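Local coordinates for periplasmic divalent cation tolerance protein (Synechococcus elongatus, PDB 6GDX), which forms a PII-like trimer of uncertain function that may carry or signal with a small molecule, with little support for a role in heavy-metal tolerance, at residues Q47-A52 and M85-T90. Sequence-based numbering, arbitrary orientation.
Sequences QQLAQA and MSFKTT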
loop_
_atom_site.group_PDB
_atom_site.type_symbol
_atom_site.label_atom_id
_atom_site.label_comp_id
_atom_site.label_asym_id
_atom_site.label_seq_id
_atom_site.Cartn_x
_atom_site.Cartn_y
_atom_site.Cartn_z
ATOM N N GLN B 47 1.817 -18.085 -0.187
ATOM C CA GLN B 47 1.039 -18.686 -1.271
ATOM C C GLN B 47 -0.049 -19.613 -0.681
ATOM O O GLN B 47 -1.178 -19.612 -1.131
ATOM C CB GLN B 47 1.970 -19.467 -2.205
ATOM C CG GLN B 47 2.888 -18.598 -3.014
ATOM C CD GLN B 47 3.940 -19.371 -3.759
ATOM O OE1 GLN B 47 4.327 -20.479 -3.351
ATOM N NE2 GLN B 47 4.428 -18.806 -4.858
ATOM N N GLN B 48 0.315 -20.389 0.320
ATOM C CA GLN B 48 -0.617 -21.308 0.930
ATOM C C GLN B 48 -1.736 -20.586 1.661
ATOM O O GLN B 48 -2.927 -20.976 1.569
ATOM C CB GLN B 48 0.133 -22.273 1.839
ATOM C CG GLN B 48 0.971 -23.267 1.024
ATOM C CD GLN B 48 1.720 -24.295 1.853
ATOM O OE1 GLN B 48 1.592 -24.342 3.075
ATOM N NE2 GLN B 48 2.501 -25.142 1.179
ATOM N N LEU B 49 -1.388 -19.538 2.399
ATOM C CA LEU B 49 -2.399 -18.800 3.156
ATOM C C LEU B 49 -3.333 -18.066 2.208
ATOM O O LEU B 49 -4.537 -18.016 2.440
ATOM C CB LEU B 49 -1.726 -17.832 4.108
ATOM C CG LEU B 49 -2.571 -17.159 5.170
ATOM C CD1 LEU B 49 -3.103 -18.189 6.144
ATOM C CD2 LEU B 49 -1.759 -16.092 5.899
ATOM N N ALA B 50 -2.763 -17.477 1.156
ATOM C CA ALA B 50 -3.576 -16.765 0.187
ATOM C C ALA B 50 -4.580 -17.702 -0.476
ATOM O O ALA B 50 -5.761 -17.387 -0.591
ATOM C CB ALA B 50 -2.693 -16.125 -0.848
ATOM N N GLN B 51 -4.085 -18.842 -0.940
ATOM C CA GLN B 51 -4.955 -19.815 -1.592
ATOM C C GLN B 51 -6.071 -20.256 -0.654
ATOM O O GLN B 51 -7.240 -20.355 -1.059
ATOM C CB GLN B 51 -4.118 -21.015 -2.016
ATOM C CG GLN B 51 -4.925 -22.133 -2.653
ATOM C CD GLN B 51 -5.133 -21.924 -4.122
ATOM O OE1 GLN B 51 -4.392 -21.178 -4.772
ATOM N NE2 GLN B 51 -6.134 -22.598 -4.675
ATOM N N ALA B 52 -5.727 -20.528 0.592
ATOM C CA ALA B 52 -6.700 -21.012 1.549
ATOM C C ALA B 52 -7.770 -19.973 1.839
ATOM O O ALA B 52 -8.968 -20.292 2.020
ATOM C CB ALA B 52 -6.014 -21.485 2.830
ATOM N N MET B 85 1.299 -9.310 2.549
ATOM C CA MET B 85 0.052 -9.780 1.982
ATOM C C MET B 85 -1.023 -8.722 2.086
ATOM O O MET B 85 -1.089 -8.001 3.097
ATOM C CB MET B 85 -0.389 -11.047 2.702
ATOM C CG MET B 85 0.672 -12.117 2.709
ATOM S SD MET B 85 0.114 -13.686 3.451
ATOM C CE MET B 85 -1.040 -14.206 2.195
ATOM N N SER B 86 -1.826 -8.603 1.047
ATOM C CA SER B 86 -2.961 -7.694 1.012
ATOM C C SER B 86 -4.182 -8.478 0.581
ATOM O O SER B 86 -4.259 -8.947 -0.566
ATOM C CB SER B 86 -2.685 -6.556 0.048
ATOM O OG SER B 86 -3.826 -5.774 -0.152
ATOM N N PHE B 87 -5.110 -8.634 1.492
ATOM C CA PHE B 87 -6.346 -9.384 1.287
ATOM C C PHE B 87 -7.449 -8.391 0.939
ATOM O O PHE B 87 -7.768 -7.479 1.721
ATOM C CB PHE B 87 -6.772 -10.130 2.558
ATOM C CG PHE B 87 -5.851 -11.247 2.991
ATOM C CD1 PHE B 87 -4.617 -10.992 3.583
ATOM C CD2 PHE B 87 -6.234 -12.564 2.849
ATOM C CE1 PHE B 87 -3.790 -12.022 3.971
ATOM C CE2 PHE B 87 -5.410 -13.604 3.255
ATOM C CZ PHE B 87 -4.201 -13.336 3.848
ATOM N N LYS B 88 -8.062 -8.575 -0.226
ATOM C CA LYS B 88 -9.183 -7.736 -0.677
ATOM C C LYS B 88 -10.469 -8.419 -0.276
ATOM O O LYS B 88 -10.759 -9.559 -0.727
ATOM C CB LYS B 88 -9.186 -7.601 -2.194
ATOM C CG LYS B 88 -8.224 -6.645 -2.779
ATOM C CD LYS B 88 -6.808 -7.005 -2.485
ATOM C CE LYS B 88 -5.883 -6.273 -3.418
ATOM N NZ LYS B 88 -4.479 -6.477 -3.002
ATOM N N THR B 89 -11.264 -7.751 0.545
ATOM C CA THR B 89 -12.499 -8.339 1.066
ATOM C C THR B 89 -13.529 -7.269 1.291
ATOM O O THR B 89 -13.350 -6.109 0.930
ATOM C CB THR B 89 -12.154 -9.169 2.324
ATOM O OG1 THR B 89 -13.230 -10.026 2.645
ATOM C CG2 THR B 89 -11.759 -8.326 3.530
ATOM N N THR B 90 -14.641 -7.673 1.878
ATOM C CA THR B 90 -15.703 -6.739 2.226
ATOM C C THR B 90 -15.756 -6.577 3.723
ATOM O O THR B 90 -15.277 -7.397 4.494
ATOM C CB THR B 90 -17.059 -7.278 1.780
ATOM O OG1 THR B 90 -17.289 -8.529 2.437
ATOM C CG2 THR B 90 -17.165 -7.454 0.266
#
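Leu49 and Ala50 of the helix meet Met85 and Phe87 of the strand in the ferredoxin-like fold of this PII-superfamily protein, where helix 43-55 packs on the four-stranded antiparallel sheet. Helix and strand segments run almost parallel, 4° apart, with their axes 10.3 Å from each other, and apolar side chains bridge the gap. Met85 has the most surface buried against the helix: its unbranched chain is extended as far as SD and then bends (chi3 70°), which swings CE in against the helix backbone. Met85 CE lies 4.0 Å from Ala50 CB; the small alanine lets a long residue come this close, and the Ala50 methyl also packs on Val62 of the neighbouring strand 61-73. Leu49 crosses the methionine chain at about a right angle and sets CD2 3.9 Å from Met85 SD. The same leucine brings CD2 to the edge of the Phe87 ring, near the ring plane, 4.2 Å from CZ; its CG stands opposite the backbone N (chi1 -169°), which carries the branch there. Flat and wide, the phenylalanine spans from the strand to both helices, since it also touches Leu97 of helix 91-104, while Leu49 packs on Trp100 and Leu101 there. Away from this core the helix is looser and polar: Gln48 is exposed, suiting its amide to water, whereas Gln47 and Gln51 border a second subunit, and Gln47 NE2 donates to Gln68 OE1 of that subunit. The tightest point stays on the inner side, where Met85 CE sits 3.8 Å from Ala50 N.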